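Local coordinates for kelch domain-containing protein (Colletotrichum graminicola M1.001, PDB 5C92) that probably oxidises alcohols as a copper-dependent enzyme related to galactose oxidase, built on a kelch beta-propeller, at residues R278-A283 against R332-T337; T337-A342 against S419-T424. All coordinates share one frame; numbering follows the deposited sequence.

Contact 1. Residues R278-A283 against R332-T337. With CU1 (copper (I) ion), chain D.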
loop_
_atom_site.group_PDB
_atom_site.type_symbol
_atom_site.label_atom_id
_atom_site.label_comp_id
_atom_site.label_asym_id
_atom_site.label_seq_id
_atom_site.Cartn_x
_atom_site.Cartn_y
_atom_site.Cartn_z
ATOM N N ARG A 278 14.190 -5.442 9.956
ATOM C CA ARG A 278 13.431 -4.206 9.823
ATOM C C ARG A 278 12.097 -4.293 10.494
ATOM O O ARG A 278 11.296 -5.203 10.217
ATOM C CB ARG A 278 13.169 -3.871 8.370
ATOM C CG ARG A 278 14.398 -3.723 7.479
ATOM C CD ARG A 278 13.967 -3.546 6.038
ATOM N NE ARG A 278 15.039 -3.832 5.097
ATOM C CZ ARG A 278 15.978 -2.978 4.714
ATOM N NH1 ARG A 278 15.930 -1.663 5.017
ATOM N NH2 ARG A 278 16.888 -3.411 3.865
ATOM N N GLY A 279 11.821 -3.307 11.328
ATOM C CA GLY A 279 10.474 -3.021 11.782
ATOM C C GLY A 279 10.142 -1.551 11.472
ATOM O O GLY A 279 11.033 -0.732 11.535
ATOM N N PHE A 280 8.908 -1.269 10.998
ATOM C CA PHE A 280 8.492 0.048 10.459
ATOM C C PHE A 280 9.074 0.393 9.071
ATOM O O PHE A 280 8.918 1.512 8.620
ATOM C CB PHE A 280 8.742 1.208 11.424
ATOM C CG PHE A 280 8.327 0.931 12.836
ATOM C CD1 PHE A 280 7.056 0.485 13.134
ATOM C CD2 PHE A 280 9.210 1.173 13.889
ATOM C CE1 PHE A 280 6.676 0.258 14.454
ATOM C CE2 PHE A 280 8.839 0.930 15.194
ATOM C CZ PHE A 280 7.586 0.419 15.465
ATOM N N ALA A 281 9.423 -0.634 8.303
ATOM C CA ALA A 281 9.790 -0.490 6.888
ATOM C C ALA A 281 8.534 -0.379 6.030
ATOM O O ALA A 281 7.409 -0.504 6.519
ATOM C CB ALA A 281 10.602 -1.681 6.459
ATOM N N ASN A 282 8.760 -0.138 4.754
ATOM C CA ASN A 282 7.707 -0.174 3.742
ATOM C C ASN A 282 8.220 -1.059 2.644
ATOM O O ASN A 282 9.428 -1.080 2.376
ATOM C CB ASN A 282 7.427 1.253 3.174
ATOM C CG ASN A 282 6.752 2.150 4.176
ATOM O OD1 ASN A 282 5.550 2.256 4.185
ATOM N ND2 ASN A 282 7.536 2.784 5.049
ATOM N N ALA A 283 7.302 -1.761 2.011
ATOM C CA ALA A 283 7.559 -2.592 0.851
ATOM C C ALA A 283 6.703 -2.146 -0.313
ATOM O O ALA A 283 5.483 -2.028 -0.179
ATOM C CB ALA A 283 7.260 -4.047 1.146
ATOM N N ARG A 332 14.321 6.108 8.264
ATOM C CA ARG A 332 12.963 6.038 7.815
ATOM C C ARG A 332 12.339 4.984 8.679
ATOM O O ARG A 332 12.173 3.798 8.278
ATOM C CB ARG A 332 12.862 5.706 6.313
ATOM C CG ARG A 332 13.509 6.697 5.337
ATOM C CD ARG A 332 12.837 8.070 5.364
ATOM N NE ARG A 332 13.549 8.994 4.490
ATOM C CZ ARG A 332 13.555 10.325 4.631
ATOM N NH1 ARG A 332 12.832 10.911 5.602
ATOM N NH2 ARG A 332 14.269 11.072 3.785
ATOM N N ASN A 333 12.045 5.402 9.913
ATOM C CA ASN A 333 11.598 4.456 10.942
ATOM C C ASN A 333 10.061 4.612 11.153
ATOM O O ASN A 333 9.312 4.666 10.191
ATOM C CB ASN A 333 12.382 4.596 12.251
ATOM C CG ASN A 333 13.871 4.254 12.131
ATOM O OD1 ASN A 333 14.634 4.598 13.035
ATOM N ND2 ASN A 333 14.284 3.568 11.090
ATOM N N TYR A 334 9.603 4.711 12.393
ATOM C CA TYR A 334 8.184 4.865 12.652
ATOM C C TYR A 334 7.652 6.069 11.897
ATOM O O TYR A 334 8.247 7.132 11.965
ATOM C CB TYR A 334 7.907 5.094 14.143
ATOM C CG TYR A 334 6.479 4.928 14.531
ATOM C CD1 TYR A 334 5.784 3.756 14.209
ATOM C CD2 TYR A 334 5.812 5.887 15.271
ATOM C CE1 TYR A 334 4.467 3.570 14.594
ATOM C CE2 TYR A 334 4.477 5.673 15.698
ATOM C CZ TYR A 334 3.840 4.502 15.376
ATOM O OH TYR A 334 2.559 4.263 15.769
ATOM N N HIS A 335 6.450 5.925 11.373
ATOM C CA HIS A 335 5.777 6.974 10.562
ATOM C C HIS A 335 6.420 7.354 9.198
ATOM O O HIS A 335 6.160 8.450 8.671
ATOM C CB HIS A 335 5.628 8.238 11.402
ATOM C CG HIS A 335 4.576 8.149 12.439
ATOM N ND1 HIS A 335 4.506 9.041 13.479
ATOM C CD2 HIS A 335 3.541 7.294 12.597
ATOM C CE1 HIS A 335 3.490 8.720 14.259
ATOM N NE2 HIS A 335 2.871 7.689 13.727
ATOM N N SER A 336 7.318 6.500 8.701
ATOM C CA SER A 336 7.871 6.606 7.363
ATOM C C SER A 336 6.913 6.004 6.350
ATOM O O SER A 336 6.057 5.173 6.693
ATOM C CB SER A 336 9.269 5.944 7.277
ATOM O OG SER A 336 9.266 4.515 7.422
ATOM N N THR A 337 7.030 6.431 5.089
ATOM C CA THR A 337 6.142 5.947 4.004
ATOM C C THR A 337 6.953 5.699 2.738
ATOM O O THR A 337 8.073 6.222 2.610
ATOM C CB THR A 337 5.038 6.972 3.656
ATOM O OG1 THR A 337 5.634 8.263 3.390
ATOM C CG2 THR A 337 4.023 7.069 4.768
HETATM CU CU CU1 D . 1.253 6.477 14.612
HETATM O O HOH W 1 6.584 3.039 8.536
HETATM O O HOH W 2 10.269 3.187 5.316
HETATM O O HOH W 3 3.396 3.234 5.656
#
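Phe280 and Tyr334 bring the two backbones together, their CA atoms 5.3 Å apart where two loops run into the innermost strands of neighbouring propeller blades; the second loop makes a type II turn from Asn333 to Ser336. The aromatic pair is T-shaped: the edge of Tyr334 points at a face of Phe280, the planes at 64°, and CD1 of Tyr334 stands 3.6 Å from CE1 of Phe280, toward the rim of that ring. With CG of Tyr334 opposite its own backbone N (chi1 -166°), the phenol extends past Phe280 to the copper region, where its hydroxyl is hydrogen-bonded to Tyr245 and to the copper ligand Tyr120. Next to the ring pair, Asn282 sends ND2 to the carbonyl O of Ser336, a weak bond of 3.3 Å. The hydroxyl of Ser336 turns back within its own loop, giving its proton to a lone pair of Asn333 O at 2.8 Å; that oxygen also takes the N-H of Ser336, so two bonds grip it and pin the turn. Three waters fill in between, one of them donating to both Phe280 O and Ser336 O. His335, whose CB points away from segment 278-283, binds copper through NE2 at 2.2 Å. The polar network and the ring pair hold the turn that carries this ligand, which is consistent with keeping its position fixed.

Contact 2. Residues T337-A342 against S419-T424. With CU1 (copper (I) ion), chain D.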
loop_
_atom_site.group_PDB
_atom_site.type_symbol
_atom_site.label_atom_id
_atom_site.label_comp_id
_atom_site.label_asym_id
_atom_site.label_seq_id
_atom_site.Cartn_x
_atom_site.Cartn_y
_atom_site.Cartn_z
ATOM N N THR A 337 7.030 6.431 5.089
ATOM C CA THR A 337 6.142 5.947 4.004
ATOM C C THR A 337 6.953 5.699 2.738
ATOM O O THR A 337 8.073 6.222 2.610
ATOM C CB THR A 337 5.038 6.972 3.656
ATOM O OG1 THR A 337 5.634 8.263 3.390
ATOM C CG2 THR A 337 4.023 7.069 4.768
ATOM N N ALA A 338 6.464 4.791 1.885
ATOM C CA ALA A 338 7.010 4.605 0.550
ATOM C C ALA A 338 5.905 4.212 -0.404
ATOM O O ALA A 338 4.906 3.667 0.030
ATOM C CB ALA A 338 8.114 3.579 0.536
ATOM N N LEU A 339 6.023 4.583 -1.678
ATOM C CA LEU A 339 4.900 4.366 -2.620
ATOM C C LEU A 339 5.400 4.417 -4.048
ATOM O O LEU A 339 6.255 5.205 -4.379
ATOM C CB LEU A 339 3.802 5.400 -2.437
ATOM C CG LEU A 339 2.383 5.048 -2.881
ATOM C CD1 LEU A 339 1.737 4.154 -1.850
ATOM C CD2 LEU A 339 1.509 6.296 -3.048
ATOM N N LEU A 340 4.811 3.575 -4.876
ATOM C CA LEU A 340 5.140 3.492 -6.279
ATOM C C LEU A 340 4.450 4.633 -6.968
ATOM O O LEU A 340 3.253 4.852 -6.759
ATOM C CB LEU A 340 4.637 2.168 -6.873
ATOM C CG LEU A 340 5.010 1.949 -8.374
ATOM C CD1 LEU A 340 6.493 1.794 -8.528
ATOM C CD2 LEU A 340 4.309 0.731 -8.912
ATOM N N MET A 341 5.211 5.317 -7.800
ATOM C CA MET A 341 4.706 6.393 -8.684
ATOM C C MET A 341 4.417 5.885 -10.116
ATOM O O MET A 341 4.935 4.848 -10.550
ATOM C CB MET A 341 5.740 7.474 -8.745
ATOM C CG MET A 341 6.226 8.011 -7.421
ATOM S SD MET A 341 4.865 8.648 -6.424
ATOM C CE MET A 341 4.495 10.163 -7.276
ATOM N N ALA A 342 3.590 6.611 -10.856
ATOM C CA ALA A 342 3.227 6.191 -12.224
ATOM C C ALA A 342 4.377 6.193 -13.204
ATOM O O ALA A 342 4.318 5.497 -14.203
ATOM C CB ALA A 342 2.035 6.992 -12.778
ATOM N N SER A 419 -2.557 2.940 -4.994
ATOM C CA SER A 419 -2.509 2.632 -3.571
ATOM C C SER A 419 -2.138 3.816 -2.691
ATOM O O SER A 419 -1.959 4.966 -3.151
ATOM C CB SER A 419 -1.577 1.421 -3.323
ATOM O OG SER A 419 -0.204 1.808 -3.478
ATOM N N ALA A 420 -2.169 3.559 -1.404
ATOM C CA ALA A 420 -1.924 4.564 -0.366
ATOM C C ALA A 420 -1.337 3.854 0.838
ATOM O O ALA A 420 -1.559 2.639 1.007
ATOM C CB ALA A 420 -3.223 5.207 0.050
ATOM N N THR A 421 -0.632 4.574 1.690
ATOM C CA THR A 421 -0.005 3.884 2.816
ATOM C C THR A 421 0.210 4.796 3.986
ATOM O O THR A 421 0.365 6.038 3.825
ATOM C CB THR A 421 1.333 3.164 2.423
ATOM O OG1 THR A 421 1.794 2.335 3.498
ATOM C CG2 THR A 421 2.407 4.134 2.117
ATOM N N THR A 422 0.094 4.187 5.159
ATOM C CA THR A 422 0.476 4.801 6.440
ATOM C C THR A 422 0.714 3.659 7.447
ATOM O O THR A 422 0.086 2.581 7.339
ATOM C CB THR A 422 -0.558 5.850 6.938
ATOM O OG1 THR A 422 -0.038 6.584 8.058
ATOM C CG2 THR A 422 -1.879 5.234 7.356
ATOM N N HIS A 423 1.732 3.829 8.276
ATOM C CA HIS A 423 2.009 2.914 9.396
ATOM C C HIS A 423 2.338 1.505 8.944
ATOM O O HIS A 423 2.012 0.569 9.647
ATOM C CB HIS A 423 0.799 2.861 10.354
ATOM C CG HIS A 423 0.657 4.081 11.184
ATOM N ND1 HIS A 423 0.152 5.264 10.683
ATOM C CD2 HIS A 423 1.026 4.341 12.459
ATOM C CE1 HIS A 423 0.165 6.186 11.628
ATOM N NE2 HIS A 423 0.715 5.658 12.703
ATOM N N THR A 424 2.970 1.384 7.772
ATOM C CA THR A 424 3.351 0.161 7.131
ATOM C C THR A 424 2.215 -0.544 6.399
ATOM O O THR A 424 2.465 -1.583 5.817
ATOM C CB THR A 424 4.060 -0.923 8.037
ATOM O OG1 THR A 424 3.120 -1.566 8.936
ATOM C CG2 THR A 424 5.251 -0.311 8.790
HETATM CU CU CU1 D . 1.253 6.477 14.612
HETATM O O HOH W 4 3.197 1.468 -3.498
HETATM O O HOH W 5 0.502 3.513 -6.082
#
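Leu339 and Thr421 both reach into the gap between a propeller blade and the strand that the C-terminal E-set domain sends toward the copper site, as in galactose oxidase, and their methyls meet side by side, CD1 of Leu339 4.0 Å from CG2 of Thr421. Strands 337-340 and 420-422 run antiparallel, at 169°, with axes 6.8 Å apart, and side chains fill the space between them.

Leu339 and Thr421 share most of the filling, Leu339 slightly the more. Its chi1 of -156° swings CG away from the backbone N, and the two methyls face the start of the opposite strand side by side: CD1 lies 3.5 Å from OG of Ser419 and also meets CA of Ala420, while CD2 rests against the carbonyl O of Ser419. Thr421 answers with its methyl. CG2 sits between its own N and carbonyl carbon, pressed 3.3 Å from the carbonyl O of Ala338; on the other branch, OG1 bonds to the carbonyl O of Val425. Thr337 adds a lighter touch, its CG2 near the carbonyl O of Thr421, and its hydroxyl is taken up by Trp347 and Pro16.

At the Ser419 end, water links the backbones instead: one molecule donates to Leu340 O and accepts from Ser419 N. The hydroxyl of Ser419 has its main partner in Asn426. Strand 18-21 flanks the pair, touching Thr337, Leu339, Ala420 and Thr422.

Beyond the strand, the chain turns at His423, whose CB points away from strand 337-340 and whose ring reaches the metal. Thr422 steadies the imidazole at its edge: ND1 donates to OG1 of Thr422, itself bonded to Val17 O and lying 20° out of the ring plane, leaving NE2 to bind copper at 2.1 Å.

In the fold
Contact 1 closes along the chain before contact 2 opens, and Thr337 belongs to both, for strand 336-340 passes directly from one to the other. Their centres are about 11 Å apart. Strand 336-340 is an edge strand of its four-stranded blade, the one nearest the propeller axis; contact 1 sets its entry loop against the blade that begins with strand 282-285, whereas contact 2 sets its body against strand 412-422 of the E-set domain. The two come together at the metal: NE2 of His335 and NE2 of His423 are 3.1 Å apart as copper ligands, with Tyr120 the third. Propeller and C-terminal domain therefore build the copper site jointly.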